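Local coordinates for protein racemase (Pseudovibrio sp. JE062, PDB 3MKC) that is a racemase-family protein of the enolase superfamily, joining a mandelate racemase-type N-terminal domain to a TIM-barrel-like C-terminal domain, at residues V32-T37 with S108-A113; Y43-A48 with L114-G119; A85-M90 with L294-R299; A263-T268 with Y288-G293; S322-H327 with P372-D377. All coordinates share one frame; numbering follows the deposited sequence.

Contact 1 (V32-T37 with S108-A113)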
# COMPACT_ATOMS: atom_id res chain seq x y z
N VAL A 32 -2.07 -10.90 8.04
CA VAL A 32 -1.54 -12.23 7.90
C VAL A 32 -0.05 -12.08 7.67
O VAL A 32 0.39 -11.69 6.60
CB VAL A 32 -2.17 -12.96 6.71
CG1 VAL A 32 -1.64 -14.37 6.64
CG2 VAL A 32 -3.68 -12.95 6.85
N VAL A 33 0.72 -12.35 8.71
CA VAL A 33 2.17 -12.24 8.60
C VAL A 33 2.69 -13.42 7.80
O VAL A 33 2.24 -14.55 7.98
CB VAL A 33 2.85 -12.26 9.98
CG1 VAL A 33 4.36 -12.23 9.81
CG2 VAL A 33 2.38 -11.07 10.80
N VAL A 34 3.62 -13.15 6.89
CA VAL A 34 4.23 -14.20 6.10
C VAL A 34 5.69 -14.28 6.53
O VAL A 34 6.45 -13.32 6.36
CB VAL A 34 4.16 -13.90 4.60
CG1 VAL A 34 4.91 -14.99 3.83
CG2 VAL A 34 2.71 -13.82 4.15
N LYS A 35 6.08 -15.42 7.08
CA LYS A 35 7.46 -15.62 7.52
C LYS A 35 8.15 -16.66 6.65
O LYS A 35 7.77 -17.83 6.64
CB LYS A 35 7.46 -16.08 8.98
CG LYS A 35 8.82 -16.14 9.66
CD LYS A 35 8.64 -16.64 11.09
CE LYS A 35 9.90 -16.56 11.91
NZ LYS A 35 9.61 -16.83 13.36
N VAL A 36 9.18 -16.23 5.92
CA VAL A 36 9.94 -17.13 5.06
C VAL A 36 11.28 -17.37 5.75
O VAL A 36 12.05 -16.44 5.98
CB VAL A 36 10.18 -16.51 3.66
CG1 VAL A 36 10.91 -17.50 2.78
CG2 VAL A 36 8.84 -16.13 3.03
N THR A 37 11.56 -18.62 6.08
CA THR A 37 12.78 -18.98 6.77
C THR A 37 13.73 -19.79 5.90
O THR A 37 13.30 -20.68 5.18
CB THR A 37 12.45 -19.80 8.02
OG1 THR A 37 11.44 -19.13 8.77
CG2 THR A 37 13.70 -19.97 8.89
N SER A 108 1.60 -11.74 -2.77
CA SER A 108 2.15 -10.45 -2.35
C SER A 108 2.92 -10.54 -1.03
O SER A 108 4.03 -10.02 -0.92
CB SER A 108 1.01 -9.43 -2.20
OG SER A 108 0.34 -9.23 -3.44
N GLY A 109 2.32 -11.18 -0.04
CA GLY A 109 2.99 -11.32 1.25
C GLY A 109 4.31 -12.06 1.14
O GLY A 109 5.29 -11.72 1.80
N ILE A 110 4.34 -13.10 0.32
CA ILE A 110 5.56 -13.86 0.15
C ILE A 110 6.61 -13.00 -0.56
O ILE A 110 7.78 -13.01 -0.17
CB ILE A 110 5.32 -15.16 -0.66
CG1 ILE A 110 4.34 -16.07 0.10
CG2 ILE A 110 6.63 -15.89 -0.90
CD1 ILE A 110 3.94 -17.33 -0.66
N ASP A 111 6.20 -12.25 -1.58
CA ASP A 111 7.15 -11.41 -2.30
C ASP A 111 7.82 -10.41 -1.37
O ASP A 111 9.04 -10.22 -1.40
CB ASP A 111 6.45 -10.64 -3.42
CG ASP A 111 7.41 -9.77 -4.21
OD1 ASP A 111 8.24 -10.32 -4.97
OD2 ASP A 111 7.32 -8.53 -4.07
N MSE A 112 7.01 -9.76 -0.53
CA MSE A 112 7.51 -8.78 0.42
C MSE A 112 8.51 -9.43 1.37
O MSE A 112 9.55 -8.85 1.68
CB MSE A 112 6.33 -8.23 1.22
CG MSE A 112 6.67 -7.02 2.08
SE MSE A 112 5.11 -6.36 2.98
CE MSE A 112 3.84 -6.75 1.57
N ALA A 113 8.19 -10.63 1.83
CA ALA A 113 9.07 -11.34 2.76
C ALA A 113 10.41 -11.73 2.14
O ALA A 113 11.41 -11.89 2.84
CB ALA A 113 8.36 -12.57 3.30
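V34 and V36, on one side of strand 32-37, press against G109, I110 and A113 of helix 108-113. This is strand-on-helix packing inside the enolase-type N-terminal domain, where a three-stranded antiparallel sheet is backed by a long helix. The two axes cross at -48° and come within 7.8 Å.

The contacts among side chains are purely apolar. V36 CG2 lies 3.6 Å from A113 CB. V34 CG1 stands anti to its own backbone N (chi1 176°) and meets I110 CG1 at 3.9 Å, while the same methyl reaches A113 CB at 4.2 Å.

Side chain also meets backbone. G109 brings no side chain to the interface, so V34 CG2 can settle 3.8 Å from G109 CA, and V34 CB lies 3.7 Å from G109 O. The helix can therefore lie close to the strand just where V34 projects from it.

No hydrogen bond crosses between the two segments. The strand's backbone bonds run within the sheet, from V34 to G46 and from V36 to G44 on one flank and from V33 to I18 on the other. F17, from the neighbouring strand, touches both V34 and I110. On the helix side, A113 CB also packs against V34 O at 3.7 Å.

Contact 2 (Y43-A48 with L114-G119)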
# COMPACT_ATOMS: atom_id res chain seq x y z
N TYR A 43 15.16 -15.37 8.64
CA TYR A 43 13.83 -15.23 8.07
C TYR A 43 13.49 -13.82 7.60
O TYR A 43 14.13 -12.84 7.98
CB TYR A 43 12.77 -15.71 9.08
CG TYR A 43 12.74 -14.94 10.37
CD1 TYR A 43 12.15 -13.68 10.44
CD2 TYR A 43 13.29 -15.47 11.54
CE1 TYR A 43 12.10 -12.97 11.64
CE2 TYR A 43 13.25 -14.77 12.75
CZ TYR A 43 12.65 -13.52 12.79
OH TYR A 43 12.57 -12.82 13.97
N GLY A 44 12.47 -13.75 6.74
CA GLY A 44 12.01 -12.49 6.19
C GLY A 44 10.53 -12.36 6.51
O GLY A 44 9.80 -13.36 6.55
N LEU A 45 10.08 -11.14 6.74
CA LEU A 45 8.70 -10.87 7.09
C LEU A 45 7.97 -10.05 6.04
O LEU A 45 8.49 -9.06 5.53
CB LEU A 45 8.64 -10.14 8.42
CG LEU A 45 9.24 -10.89 9.62
CD1 LEU A 45 9.40 -9.95 10.79
CD2 LEU A 45 8.33 -12.06 9.97
N GLY A 46 6.75 -10.47 5.74
CA GLY A 46 5.91 -9.76 4.79
C GLY A 46 4.50 -9.92 5.31
O GLY A 46 4.30 -10.51 6.36
N GLU A 47 3.51 -9.37 4.62
CA GLU A 47 2.15 -9.55 5.07
C GLU A 47 1.19 -9.49 3.89
O GLU A 47 1.47 -8.81 2.89
CB GLU A 47 1.78 -8.53 6.16
CG GLU A 47 1.54 -7.11 5.70
CD GLU A 47 1.25 -6.17 6.86
OE1 GLU A 47 0.79 -6.65 7.92
OE2 GLU A 47 1.49 -4.96 6.71
N ALA A 48 0.10 -10.23 4.00
CA ALA A 48 -0.91 -10.30 2.95
C ALA A 48 -2.25 -9.75 3.40
O ALA A 48 -2.63 -9.87 4.57
CB ALA A 48 -1.07 -11.76 2.51
N LEU A 114 10.44 -11.90 0.82
CA LEU A 114 11.68 -12.26 0.15
C LEU A 114 12.65 -11.09 0.15
O LEU A 114 13.86 -11.28 0.25
CB LEU A 114 11.42 -12.73 -1.28
CG LEU A 114 10.73 -14.09 -1.38
CD1 LEU A 114 10.45 -14.41 -2.83
CD2 LEU A 114 11.61 -15.17 -0.74
N TYR A 115 12.12 -9.88 0.04
CA TYR A 115 12.98 -8.71 0.05
C TYR A 115 13.63 -8.58 1.42
O TYR A 115 14.78 -8.18 1.54
CB TYR A 115 12.17 -7.45 -0.29
CG TYR A 115 11.95 -7.30 -1.77
CD1 TYR A 115 12.93 -6.74 -2.59
CD2 TYR A 115 10.79 -7.80 -2.38
CE1 TYR A 115 12.77 -6.68 -3.96
CE2 TYR A 115 10.63 -7.74 -3.77
CZ TYR A 115 11.62 -7.18 -4.55
OH TYR A 115 11.49 -7.16 -5.92
N ASP A 116 12.88 -8.94 2.46
CA ASP A 116 13.40 -8.86 3.82
C ASP A 116 14.45 -9.95 4.00
O ASP A 116 15.55 -9.69 4.49
CB ASP A 116 12.27 -9.02 4.83
CG ASP A 116 12.70 -8.71 6.26
OD1 ASP A 116 13.55 -7.83 6.45
OD2 ASP A 116 12.15 -9.34 7.20
N LEU A 117 14.13 -11.17 3.58
CA LEU A 117 15.05 -12.28 3.71
C LEU A 117 16.32 -12.10 2.88
O LEU A 117 17.43 -12.23 3.40
CB LEU A 117 14.36 -13.59 3.33
CG LEU A 117 15.21 -14.85 3.33
CD1 LEU A 117 15.97 -14.98 4.65
CD2 LEU A 117 14.30 -16.06 3.10
N ALA A 118 16.16 -11.80 1.59
CA ALA A 118 17.31 -11.62 0.70
C ALA A 118 18.25 -10.52 1.21
O ALA A 118 19.47 -10.65 1.14
CB ALA A 118 16.84 -11.28 -0.71
N GLY A 119 17.66 -9.45 1.72
CA GLY A 119 18.46 -8.36 2.24
C GLY A 119 19.24 -8.80 3.47
O GLY A 119 20.43 -8.52 3.59
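D116 grips the backbone of strand 43-48: L45 N donates to D116 OD2 over 2.8 Å at an N-H...O angle of 154°, and OD2 receives it on its anti lone pair, the one facing away from OD1. The strand is an edge of the antiparallel sheet in the enolase-type N-terminal domain, and helix 114-119 runs nearly antiparallel to it, at 159°, with the axes only 5.7 Å apart.

That closeness depends on G44. Its CA lies 3.9 Å from the CA of L117 and 3.6 Å from L117 N, an approach made possible by the absence of a side chain on the face turned to the helix. D116 OD2 closes over the same glycine, 3.3 Å from G44 CA, before reaching the next amide. The carboxylate gets there because D116 CG is anti to its backbone N (chi1 -170°), which lays the side chain alongside L45, the two pointing the same way. On the other flank of the glycine, L117 carries its CD1 methyl to 4.0 Å from Y43 C.

One layer out, D116 OD1 accepts from L374 N, so both oxygens of this buried carboxylate hold backbone amides, one from each domain. Y43 turns its side chain off the helix: its hydroxyl bonds D377, and K120 both reaches Y43 O and makes a cation-pi contact with the ring. Further along the strand, A48 pairs with V32 in the sheet. L45 O, buried here, has no hydrogen-bonding partner in the model, while L45 CB rests 3.8 Å from D116 OD2.

Contact 3 (A85-M90 with L294-R299)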
# COMPACT_ATOMS: atom_id res chain seq x y z
N ALA A 85 12.38 -14.33 -10.28
CA ALA A 85 12.13 -15.67 -10.80
C ALA A 85 11.15 -16.45 -9.94
O ALA A 85 10.32 -17.19 -10.45
CB ALA A 85 13.45 -16.43 -10.93
N ILE A 86 11.25 -16.30 -8.62
CA ILE A 86 10.35 -17.01 -7.72
C ILE A 86 8.93 -16.47 -7.92
O ILE A 86 7.96 -17.22 -7.88
CB ILE A 86 10.78 -16.83 -6.26
CG1 ILE A 86 12.18 -17.41 -6.07
CG2 ILE A 86 9.78 -17.53 -5.33
CD1 ILE A 86 12.80 -17.11 -4.73
N TRP A 87 8.83 -15.17 -8.15
CA TRP A 87 7.54 -14.53 -8.38
C TRP A 87 6.87 -15.22 -9.57
O TRP A 87 5.72 -15.66 -9.49
CB TRP A 87 7.74 -13.05 -8.73
CG TRP A 87 6.51 -12.19 -8.58
CD1 TRP A 87 6.23 -11.33 -7.55
CD2 TRP A 87 5.41 -12.07 -9.51
NE1 TRP A 87 5.03 -10.70 -7.77
CE2 TRP A 87 4.51 -11.13 -8.97
CE3 TRP A 87 5.11 -12.67 -10.74
CZ2 TRP A 87 3.32 -10.77 -9.62
CZ3 TRP A 87 3.92 -12.31 -11.39
CH2 TRP A 87 3.05 -11.37 -10.82
N ASP A 88 7.61 -15.32 -10.68
CA ASP A 88 7.09 -15.95 -11.89
C ASP A 88 6.71 -17.40 -11.65
O ASP A 88 5.70 -17.88 -12.17
CB ASP A 88 8.11 -15.88 -13.03
CG ASP A 88 8.26 -14.49 -13.62
OD1 ASP A 88 7.37 -13.63 -13.39
OD2 ASP A 88 9.26 -14.25 -14.33
N ALA A 89 7.54 -18.10 -10.87
CA ALA A 89 7.30 -19.51 -10.59
C ALA A 89 6.02 -19.72 -9.81
O ALA A 89 5.23 -20.61 -10.12
CB ALA A 89 8.48 -20.09 -9.82
N MSE A 90 5.81 -18.90 -8.79
CA MSE A 90 4.62 -18.99 -7.97
C MSE A 90 3.39 -18.63 -8.80
O MSE A 90 2.38 -19.35 -8.79
CB MSE A 90 4.72 -18.06 -6.76
CG MSE A 90 5.73 -18.48 -5.70
SE MSE A 90 5.60 -17.37 -4.13
CE MSE A 90 6.32 -15.75 -4.90
N LEU A 294 6.35 -5.88 -3.86
CA LEU A 294 7.30 -4.90 -4.37
C LEU A 294 7.74 -5.23 -5.80
O LEU A 294 7.96 -4.33 -6.61
CB LEU A 294 8.53 -4.80 -3.43
CG LEU A 294 8.22 -4.18 -2.05
CD1 LEU A 294 9.36 -4.43 -1.07
CD2 LEU A 294 8.01 -2.68 -2.21
N THR A 295 7.84 -6.51 -6.11
CA THR A 295 8.26 -6.89 -7.46
C THR A 295 7.26 -6.40 -8.49
O THR A 295 7.63 -5.83 -9.52
CB THR A 295 8.44 -8.40 -7.59
OG1 THR A 295 9.46 -8.84 -6.68
CG2 THR A 295 8.85 -8.77 -9.00
N GLU A 296 5.97 -6.62 -8.24
CA GLU A 296 4.97 -6.19 -9.20
C GLU A 296 4.85 -4.67 -9.17
O GLU A 296 4.61 -4.03 -10.19
CB GLU A 296 3.62 -6.84 -8.89
CG GLU A 296 2.60 -6.67 -10.02
CD GLU A 296 2.92 -7.51 -11.26
OE1 GLU A 296 4.11 -7.80 -11.50
OE2 GLU A 296 1.98 -7.86 -12.01
N LEU A 297 5.03 -4.07 -7.99
CA LEU A 297 4.95 -2.61 -7.89
C LEU A 297 6.07 -1.95 -8.70
O LEU A 297 5.90 -0.84 -9.22
CB LEU A 297 5.01 -2.16 -6.43
CG LEU A 297 3.65 -2.21 -5.71
CD1 LEU A 297 3.84 -1.90 -4.24
CD2 LEU A 297 2.70 -1.19 -6.34
N ARG A 298 7.20 -2.64 -8.82
CA ARG A 298 8.30 -2.09 -9.60
C ARG A 298 7.92 -2.11 -11.08
O ARG A 298 8.15 -1.15 -11.80
CB ARG A 298 9.58 -2.90 -9.39
CG ARG A 298 10.77 -2.32 -10.14
CD ARG A 298 12.01 -3.18 -9.97
NE ARG A 298 13.20 -2.46 -10.41
CZ ARG A 298 14.44 -2.94 -10.34
NH1 ARG A 298 14.66 -4.15 -9.85
NH2 ARG A 298 15.46 -2.19 -10.74
N ARG A 299 7.35 -3.23 -11.55
CA ARG A 299 6.96 -3.30 -12.95
C ARG A 299 5.87 -2.29 -13.24
O ARG A 299 5.88 -1.61 -14.26
CB ARG A 299 6.48 -4.70 -13.32
CG ARG A 299 7.62 -5.68 -13.53
CD ARG A 299 7.14 -7.00 -14.08
NE ARG A 299 6.47 -7.81 -13.07
CZ ARG A 299 6.98 -8.91 -12.53
NH1 ARG A 299 8.18 -9.34 -12.91
NH2 ARG A 299 6.29 -9.61 -11.64
O HOH W 1 8.40 -11.81 -11.86
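R299 points the edge of its guanidinium down onto the indole of W87, with NH2 3.2 Å above the plane over the middle of the ring. The two planes stand 76° apart, yet R299 CZ lies 4.6 Å from the centroid of the six-membered ring and 10° off its normal, a cation-pi contact made end-on. A bend at chi3 turns the arginine back toward its own helix, where NE and NH2 both donate to E296 OE1, each over 2.8 Å. This side-on grip, two nitrogens on one oxygen, fixes the rotation of the guanidinium, and R269 takes the other carboxylate oxygen in a second salt bridge.

Segments 85-90 and 294-299, on helix 83-93 of the N-terminal domain and helix 293-306 of the barrel domain, cross at -101°, so this is a domain-domain junction. W87 reaches over with CG anti to its backbone N, and its NE1 bonds G292 O. T295 puts CB 3.7 Å from W87 CD1, its CG2 on the same ring face as R299 NH2; its hydroxyl pairs with D111 and Y115. E296 OE1 comes within 3.6 Å of W87 CZ2. A water bridges the remaining charges, donating to D88 OD1 at 2.6 Å and accepting from R299 NH1 at 2.7 Å.

Contact 4 (A263-T268 with Y288-G293)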
# COMPACT_ATOMS: atom_id res chain seq x y z
N ALA A 263 -7.28 2.03 -9.14
CA ALA A 263 -6.57 0.78 -8.85
C ALA A 263 -6.31 0.40 -7.39
O ALA A 263 -5.57 -0.54 -7.12
CB ALA A 263 -5.26 0.76 -9.62
N GLU A 264 -6.91 1.12 -6.46
CA GLU A 264 -6.73 0.82 -5.04
C GLU A 264 -6.93 -0.66 -4.72
O GLU A 264 -6.16 -1.24 -3.96
CB GLU A 264 -7.70 1.64 -4.19
CG GLU A 264 -7.89 1.06 -2.78
CD GLU A 264 -8.77 1.90 -1.89
OE1 GLU A 264 -9.89 2.26 -2.30
OE2 GLU A 264 -8.34 2.20 -0.75
N MSE A 265 -7.97 -1.27 -5.28
CA MSE A 265 -8.27 -2.67 -4.98
C MSE A 265 -7.82 -3.69 -6.02
O MSE A 265 -8.09 -4.89 -5.90
CB MSE A 265 -9.78 -2.84 -4.76
CG MSE A 265 -10.37 -1.91 -3.70
SE MSE A 265 -12.22 -2.27 -3.33
CE MSE A 265 -13.04 -1.15 -4.64
N SER A 266 -7.13 -3.21 -7.05
CA SER A 266 -6.66 -4.06 -8.14
C SER A 266 -5.50 -4.99 -7.78
O SER A 266 -4.91 -4.88 -6.70
CB SER A 266 -6.20 -3.18 -9.29
OG SER A 266 -5.02 -2.49 -8.91
N THR A 267 -5.20 -5.92 -8.69
CA THR A 267 -4.07 -6.83 -8.52
C THR A 267 -3.43 -7.05 -9.89
O THR A 267 -4.12 -7.10 -10.91
CB THR A 267 -4.46 -8.20 -7.92
OG1 THR A 267 -5.24 -8.95 -8.87
CG2 THR A 267 -5.25 -8.01 -6.62
N THR A 268 -2.10 -7.16 -9.88
CA THR A 268 -1.24 -7.37 -11.04
C THR A 268 -1.05 -6.15 -11.92
O THR A 268 -1.84 -5.21 -11.89
CB THR A 268 -1.69 -8.53 -11.95
OG1 THR A 268 -2.81 -8.10 -12.73
CG2 THR A 268 -2.06 -9.76 -11.11
N TYR A 288 0.73 -2.82 -1.82
CA TYR A 288 1.88 -3.70 -1.58
C TYR A 288 1.47 -5.12 -1.26
O TYR A 288 2.02 -6.08 -1.80
CB TYR A 288 2.70 -3.20 -0.39
CG TYR A 288 3.16 -1.77 -0.47
CD1 TYR A 288 4.37 -1.44 -1.08
CD2 TYR A 288 2.39 -0.74 0.07
CE1 TYR A 288 4.80 -0.12 -1.15
CE2 TYR A 288 2.81 0.58 -0.01
CZ TYR A 288 4.02 0.89 -0.62
OH TYR A 288 4.42 2.20 -0.73
N ASN A 289 0.51 -5.25 -0.36
CA ASN A 289 0.07 -6.56 0.09
C ASN A 289 -1.12 -7.14 -0.66
O ASN A 289 -1.75 -8.09 -0.19
CB ASN A 289 -0.23 -6.51 1.60
CG ASN A 289 -1.19 -5.39 1.96
OD1 ASN A 289 -2.30 -5.32 1.45
ND2 ASN A 289 -0.75 -4.50 2.86
N ARG A 290 -1.40 -6.59 -1.84
CA ARG A 290 -2.52 -7.07 -2.64
C ARG A 290 -2.13 -7.38 -4.09
O ARG A 290 -2.42 -8.46 -4.60
CB ARG A 290 -3.65 -6.03 -2.69
CG ARG A 290 -4.41 -5.80 -1.40
CD ARG A 290 -5.38 -4.62 -1.59
NE ARG A 290 -6.43 -4.90 -2.58
CZ ARG A 290 -7.55 -5.57 -2.31
NH1 ARG A 290 -7.78 -6.01 -1.08
NH2 ARG A 290 -8.44 -5.79 -3.27
N CYS A 291 -1.49 -6.41 -4.73
CA CYS A 291 -1.17 -6.51 -6.16
C CYS A 291 -0.03 -7.36 -6.67
O CYS A 291 0.11 -7.49 -7.89
CB CYS A 291 -0.99 -5.10 -6.73
SG CYS A 291 0.64 -4.39 -6.40
N GLY A 292 0.78 -7.93 -5.79
CA GLY A 292 1.90 -8.73 -6.25
C GLY A 292 3.19 -8.32 -5.57
O GLY A 292 4.27 -8.70 -6.01
N GLY A 293 3.09 -7.52 -4.51
CA GLY A 293 4.27 -7.11 -3.76
C GLY A 293 5.15 -6.05 -4.40
O GLY A 293 4.74 -5.39 -5.36
O HOH W 2 -4.36 -3.27 -4.64
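The backbones of T267 and C291 are in contact, CA to CA 3.8 Å, and T268 N donates to C291 O over 3.0 Å, while just upstream a type I turn from A263 to S266 closes through S266 N and A263 O. That carbonyl is held twice, because S266 OG also donates to it, at 2.7 Å.

R290 does most of the side-chain work. Its chain bends at chi3 and brings the guanidinium to the carbonyls of the turn, where NH2 donates to M265 O over 2.8 Å in an almost straight bond, 176°, with the oxygen in the guanidinium plane. The donor approaches from the flank of that carbonyl, tilted 24° from its plane. A water in the same guanidinium plane gives its hydrogens to E264 O and S266 O, the latter at 2.7 Å, and takes a weak bond from R290 NE. So the three successive carbonyls E264, M265 and S266 are tied to one arginine, two of them only through the water and its weak bond to NE.

Both segments are loops of consecutive beta-alpha units in the barrel domain, each leading from a short strand into the following helix. Such loops follow the C-terminal ends of the barrel strands, where enolase-superfamily enzymes generally keep their active site. R290 NH1 carries the link further, to a salt bridge with D49 just beyond strand 43-48 of the N-terminal domain. Nearer the backbone, T267 CG2 packs 3.5 Å from R290 O. C291 CB sits 3.9 Å from S266 O. The chain then turns through G292 at a phi of 130°, a conformation suited to glycine.

Contact 5 (S322-H327 with P372-D377)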
# COMPACT_ATOMS: atom_id res chain seq x y z
N SER A 322 4.38 -0.69 6.13
CA SER A 322 4.92 0.67 6.22
C SER A 322 6.42 0.66 5.93
O SER A 322 6.94 1.60 5.33
CB SER A 322 4.66 1.27 7.61
OG SER A 322 3.31 1.68 7.75
N ALA A 323 7.11 -0.39 6.36
CA ALA A 323 8.54 -0.50 6.12
C ALA A 323 8.79 -0.68 4.62
O ALA A 323 9.67 -0.03 4.05
CB ALA A 323 9.12 -1.68 6.90
N ALA A 324 8.03 -1.57 4.00
CA ALA A 324 8.18 -1.83 2.58
C ALA A 324 7.92 -0.54 1.80
O ALA A 324 8.60 -0.26 0.82
CB ALA A 324 7.21 -2.92 2.12
N ALA A 325 6.95 0.24 2.27
CA ALA A 325 6.57 1.49 1.62
C ALA A 325 7.72 2.50 1.58
O ALA A 325 7.90 3.21 0.59
CB ALA A 325 5.35 2.11 2.33
N ILE A 326 8.49 2.57 2.66
CA ILE A 326 9.61 3.50 2.67
C ILE A 326 10.68 3.03 1.69
O ILE A 326 11.26 3.82 0.95
CB ILE A 326 10.23 3.62 4.09
CG1 ILE A 326 9.24 4.32 5.01
CG2 ILE A 326 11.55 4.39 4.02
CD1 ILE A 326 9.68 4.38 6.47
N HIS A 327 10.94 1.73 1.67
CA HIS A 327 11.95 1.19 0.76
C HIS A 327 11.47 1.39 -0.66
O HIS A 327 12.26 1.69 -1.56
CB HIS A 327 12.20 -0.28 1.07
CG HIS A 327 13.04 -0.51 2.29
ND1 HIS A 327 14.39 -0.73 2.23
CD2 HIS A 327 12.71 -0.52 3.60
CE1 HIS A 327 14.87 -0.87 3.45
NE2 HIS A 327 13.87 -0.74 4.31
N PRO A 372 19.45 -4.14 7.24
CA PRO A 372 19.33 -5.12 6.16
C PRO A 372 17.85 -5.43 5.93
O PRO A 372 17.04 -5.28 6.84
CB PRO A 372 20.08 -6.34 6.71
CG PRO A 372 21.13 -5.71 7.59
CD PRO A 372 20.34 -4.65 8.31
N GLY A 373 17.52 -5.87 4.72
CA GLY A 373 16.13 -6.19 4.42
C GLY A 373 15.17 -5.04 4.68
O GLY A 373 15.46 -3.89 4.36
N LEU A 374 14.02 -5.36 5.27
CA LEU A 374 13.02 -4.34 5.55
C LEU A 374 13.24 -3.64 6.89
O LEU A 374 12.53 -2.71 7.24
CB LEU A 374 11.62 -4.95 5.52
CG LEU A 374 11.16 -5.36 4.12
CD1 LEU A 374 9.79 -6.01 4.19
CD2 LEU A 374 11.12 -4.14 3.21
N GLY A 375 14.24 -4.11 7.63
CA GLY A 375 14.55 -3.50 8.91
C GLY A 375 13.45 -3.60 9.95
O GLY A 375 13.10 -2.61 10.59
N ILE A 376 12.90 -4.79 10.12
CA ILE A 376 11.85 -4.99 11.10
C ILE A 376 11.88 -6.39 11.68
O ILE A 376 12.50 -7.30 11.12
CB ILE A 376 10.45 -4.79 10.48
CG1 ILE A 376 10.31 -5.67 9.23
CG2 ILE A 376 10.20 -3.32 10.17
CD1 ILE A 376 8.93 -5.62 8.60
N ASP A 377 11.21 -6.54 12.81
CA ASP A 377 11.11 -7.84 13.46
C ASP A 377 9.82 -7.90 14.26
O ASP A 377 9.29 -6.87 14.69
CB ASP A 377 12.31 -8.08 14.37
CG ASP A 377 12.64 -9.56 14.51
OD1 ASP A 377 11.88 -10.40 13.97
OD2 ASP A 377 13.66 -9.88 15.16
O HOH W 3 15.99 -1.61 6.40
O HOH W 4 13.40 -0.13 7.17
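H327 NE2 is met by two waters, and each leads on to a carbonyl of loop 372-377. One water lies 3.0 Å from NE2 and donates to L374 O over 2.7 Å; the other takes a weak bond from NE2 and donates to G373 O. Both waters lie in the plane of the imidazole at its edge. The loop makes a type II' turn from P372 to G375, closed by G375 N to P372 O, and it packs on helix 319-331 of the TIM-barrel-like domain.

G373 occupies the second position of the turn with a positive phi (56°), and its carbonyl faces the histidine, H327 CE1 approaching to 3.2 Å. The other ring nitrogen, ND1, is hydrogen-bonded to Y127 N, so both imidazole nitrogens have partners.

Away from the waters the contact is apolar. L374 sends CD2 over the helix, 3.8 Å from A324 CA and 4.0 Å from H327 CD2. The small side chains of A323 and A324 leave the helix surface low enough for this leucine to lie close. M112 and A126 also touch L374, which places its tip where the barrel domain meets the long helix of the N-terminal domain. I376 keeps CG2 anti to its carbonyl carbon, and that methyl touches A323 CB at 3.8 Å. The same A323 CB rests 3.6 Å from L374 O.

Helix 102-122 ties the set together. Contacts 1 and 2, centres about 6 Å apart, use successive turns of it against neighbouring strands of one sheet, and M112 CE of contact 1 touches E47 O of contact 2 at 3.4 Å. The barrel domain docks on its other sides: Y115 CE2 of contact 2 lies 3.6 Å from L294 CB of contact 3, and S108 packs against G292 of contact 4. Contacts 2 and 5 are centred about 9 Å apart. Contact 4 lies within the chain loop closed by contact 3, their centres about 12 Å apart; its beta-alpha loops probably border the active-site end of the barrel, and Y288 OH reaches A325 CB of contact 5 at 3.2 Å.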